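Local coordinates for protein-L-isoaspartate O-methyltransferase beta-aspartate methyltransferase (Plasmodium falciparum, PDB 2PBF) that probably repairs damaged proteins by transferring a methyl group from S-adenosylmethionine to the abnormal L-isoaspartyl residues that form as they age, at residues L160-I166 against L179-A184. Numbering follows the deposited sequence.
Sequences LGLFDAI and LVDLLA
Two short runs of extended chain, each emerging from the C-terminal end of a helix, lie side by side in parallel. Gly-161, at phi/psi 72/-152, breaks the 160-166 chain out of its helix; positive phi is a conformation that glycine adopts easily. The helical turn of 179-184 gives way to extended chain at Leu-183 (-83/129). Register is set by Phe-163 opposite Leu-183, CA to CA 5.1 Å, with hydrogen bonds on both sides: Phe-163 N to Leu-182 O (2.8 Å) and Ala-184 N to Phe-163 O (3.0 Å). Leu-162 CA also approaches Leu-182 O to 3.2 Å, a CA-H...O contact. Leu-182, rotamer mt, is the most covered residue (101 Å²): its branched end fills a recess, CD2 3.5 Å from Gly-161 O and CD1 4.1 Å from Leu-160 CD1, while its CB lies 4.4 Å from Phe-163 CD2. In this Rossmann-like methyltransferase fold, 163-168 is the central strand of the mixed seven-stranded sheet, parallel between 83-87 and 187-195, and helix 177-182 belongs to the crossover leading to 187-195. Past the corner at Asp-164, whose OD2 accepts a hydrogen bond from Arg-83 N, Ile-166 points toward the helix. The unbranched CG1-CD1 arm of Ile-166 (rotamer mt) enters a hollow, CD1 3.5 Å from Leu-179 O, 4.0 Å from Leu-182 CB and 3.9 Å from Leu-183 CD1; Ile-166 CG2 meets Leu-179 CD2 at 4.1 Å. At the outer margin, Leu-162 spreads its CD2 to 3.4 Å from Asp-181 O, and the small Ala-184 methyl lets Leu-162 lie against it, CB to CB 3.8 Å.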
loop_
_atom_site.group_PDB
_atom_site.type_symbol
_atom_site.label_atom_id
_atom_site.label_comp_id
_atom_site.label_asym_id
_atom_site.label_seq_id
_atom_site.Cartn_x
_atom_site.Cartn_y
_atom_site.Cartn_z
ATOM N N LEU A 160 0.105 -5.560 17.248
ATOM C CA LEU A 160 0.497 -4.813 16.047
ATOM C C LEU A 160 1.030 -3.431 16.392
ATOM O O LEU A 160 1.850 -2.880 15.671
ATOM C CB LEU A 160 -0.689 -4.661 15.090
ATOM C CG LEU A 160 -1.003 -5.756 14.076
ATOM C CD1 LEU A 160 -2.400 -5.555 13.518
ATOM C CD2 LEU A 160 0.019 -5.795 12.935
ATOM N N GLY A 161 0.556 -2.858 17.493
ATOM C CA GLY A 161 0.899 -1.483 17.821
ATOM C C GLY A 161 0.242 -0.441 16.937
ATOM O O GLY A 161 -0.841 -0.659 16.389
ATOM N N LEU A 162 0.924 0.692 16.802
ATOM C CA LEU A 162 0.415 1.867 16.132
ATOM C C LEU A 162 1.243 2.163 14.881
ATOM O O LEU A 162 2.442 1.836 14.825
ATOM C CB LEU A 162 0.445 3.063 17.083
ATOM C CG LEU A 162 -0.409 2.935 18.347
ATOM C CD1 LEU A 162 -0.068 4.036 19.345
ATOM C CD2 LEU A 162 -1.862 3.002 17.974
ATOM N N PHE A 163 0.594 2.773 13.885
ATOM C CA PHE A 163 1.210 2.962 12.578
ATOM C C PHE A 163 1.170 4.401 12.102
ATOM O O PHE A 163 0.144 5.062 12.135
ATOM C CB PHE A 163 0.578 2.020 11.539
ATOM C CG PHE A 163 0.924 0.579 11.762
ATOM C CD1 PHE A 163 2.067 0.019 11.179
ATOM C CD2 PHE A 163 0.139 -0.216 12.584
ATOM C CE1 PHE A 163 2.395 -1.309 11.406
ATOM C CE2 PHE A 163 0.453 -1.548 12.821
ATOM C CZ PHE A 163 1.585 -2.104 12.231
ATOM N N ASP A 164 2.311 4.878 11.651
ATOM C CA ASP A 164 2.419 6.226 11.139
ATOM C C ASP A 164 1.769 6.345 9.758
ATOM O O ASP A 164 1.325 7.429 9.364
ATOM C CB ASP A 164 3.879 6.627 11.106
ATOM C CG ASP A 164 4.566 6.386 12.446
ATOM O OD1 ASP A 164 4.295 7.166 13.397
ATOM O OD2 ASP A 164 5.354 5.413 12.558
ATOM N N ALA A 165 1.696 5.227 9.041
ATOM C CA ALA A 165 1.112 5.197 7.697
ATOM C C ALA A 165 0.311 3.932 7.494
ATOM O O ALA A 165 0.817 2.818 7.727
ATOM C CB ALA A 165 2.188 5.315 6.650
ATOM N N ILE A 166 -0.955 4.106 7.095
ATOM C CA ILE A 166 -1.829 2.980 6.783
ATOM C C ILE A 166 -2.372 3.131 5.376
ATOM O O ILE A 166 -3.050 4.093 5.060
ATOM C CB ILE A 166 -3.024 2.813 7.791
ATOM C CG1 ILE A 166 -2.513 2.867 9.247
ATOM C CG2 ILE A 166 -3.812 1.507 7.458
ATOM C CD1 ILE A 166 -3.554 2.539 10.326
ATOM N N LEU A 179 -8.798 0.165 11.864
ATOM C CA LEU A 179 -7.810 0.979 11.173
ATOM C C LEU A 179 -7.655 2.305 11.901
ATOM O O LEU A 179 -6.545 2.803 12.045
ATOM C CB LEU A 179 -8.114 1.117 9.669
ATOM C CG LEU A 179 -8.125 -0.216 8.884
ATOM C CD1 LEU A 179 -8.581 -0.069 7.460
ATOM C CD2 LEU A 179 -6.788 -0.911 8.909
ATOM N N VAL A 180 -8.761 2.846 12.416
ATOM C CA VAL A 180 -8.702 4.045 13.272
ATOM C C VAL A 180 -7.910 3.790 14.558
ATOM O O VAL A 180 -7.189 4.666 15.041
ATOM C CB VAL A 180 -10.128 4.619 13.586
ATOM C CG1 VAL A 180 -10.102 5.625 14.746
ATOM C CG2 VAL A 180 -10.708 5.253 12.358
ATOM N N ASP A 181 -8.049 2.599 15.122
ATOM C CA ASP A 181 -7.321 2.273 16.357
ATOM C C ASP A 181 -5.858 1.937 16.133
ATOM O O ASP A 181 -5.044 2.062 17.038
ATOM C CB ASP A 181 -8.019 1.131 17.104
ATOM C CG ASP A 181 -9.378 1.547 17.650
ATOM O OD1 ASP A 181 -9.649 2.770 17.722
ATOM O OD2 ASP A 181 -10.166 0.654 17.986
ATOM N N LEU A 182 -5.531 1.503 14.923
ATOM C CA LEU A 182 -4.167 1.117 14.583
ATOM C C LEU A 182 -3.346 2.349 14.273
ATOM O O LEU A 182 -2.140 2.282 14.188
ATOM C CB LEU A 182 -4.162 0.124 13.418
ATOM C CG LEU A 182 -4.556 -1.331 13.707
ATOM C CD1 LEU A 182 -4.389 -2.166 12.456
ATOM C CD2 LEU A 182 -3.761 -1.957 14.850
ATOM N N LEU A 183 -4.020 3.485 14.149
ATOM C CA LEU A 183 -3.419 4.713 13.696
ATOM C C LEU A 183 -2.705 5.470 14.821
ATOM O O LEU A 183 -3.288 5.723 15.878
ATOM C CB LEU A 183 -4.511 5.570 13.045
ATOM C CG LEU A 183 -4.160 6.800 12.208
ATOM C CD1 LEU A 183 -3.262 6.409 11.030
ATOM C CD2 LEU A 183 -5.441 7.467 11.728
ATOM N N ALA A 184 -1.448 5.845 14.576
ATOM C CA ALA A 184 -0.662 6.639 15.523
ATOM C C ALA A 184 -0.995 8.131 15.476
ATOM O O ALA A 184 -1.533 8.650 14.483
ATOM C CB ALA A 184 0.853 6.430 15.293
#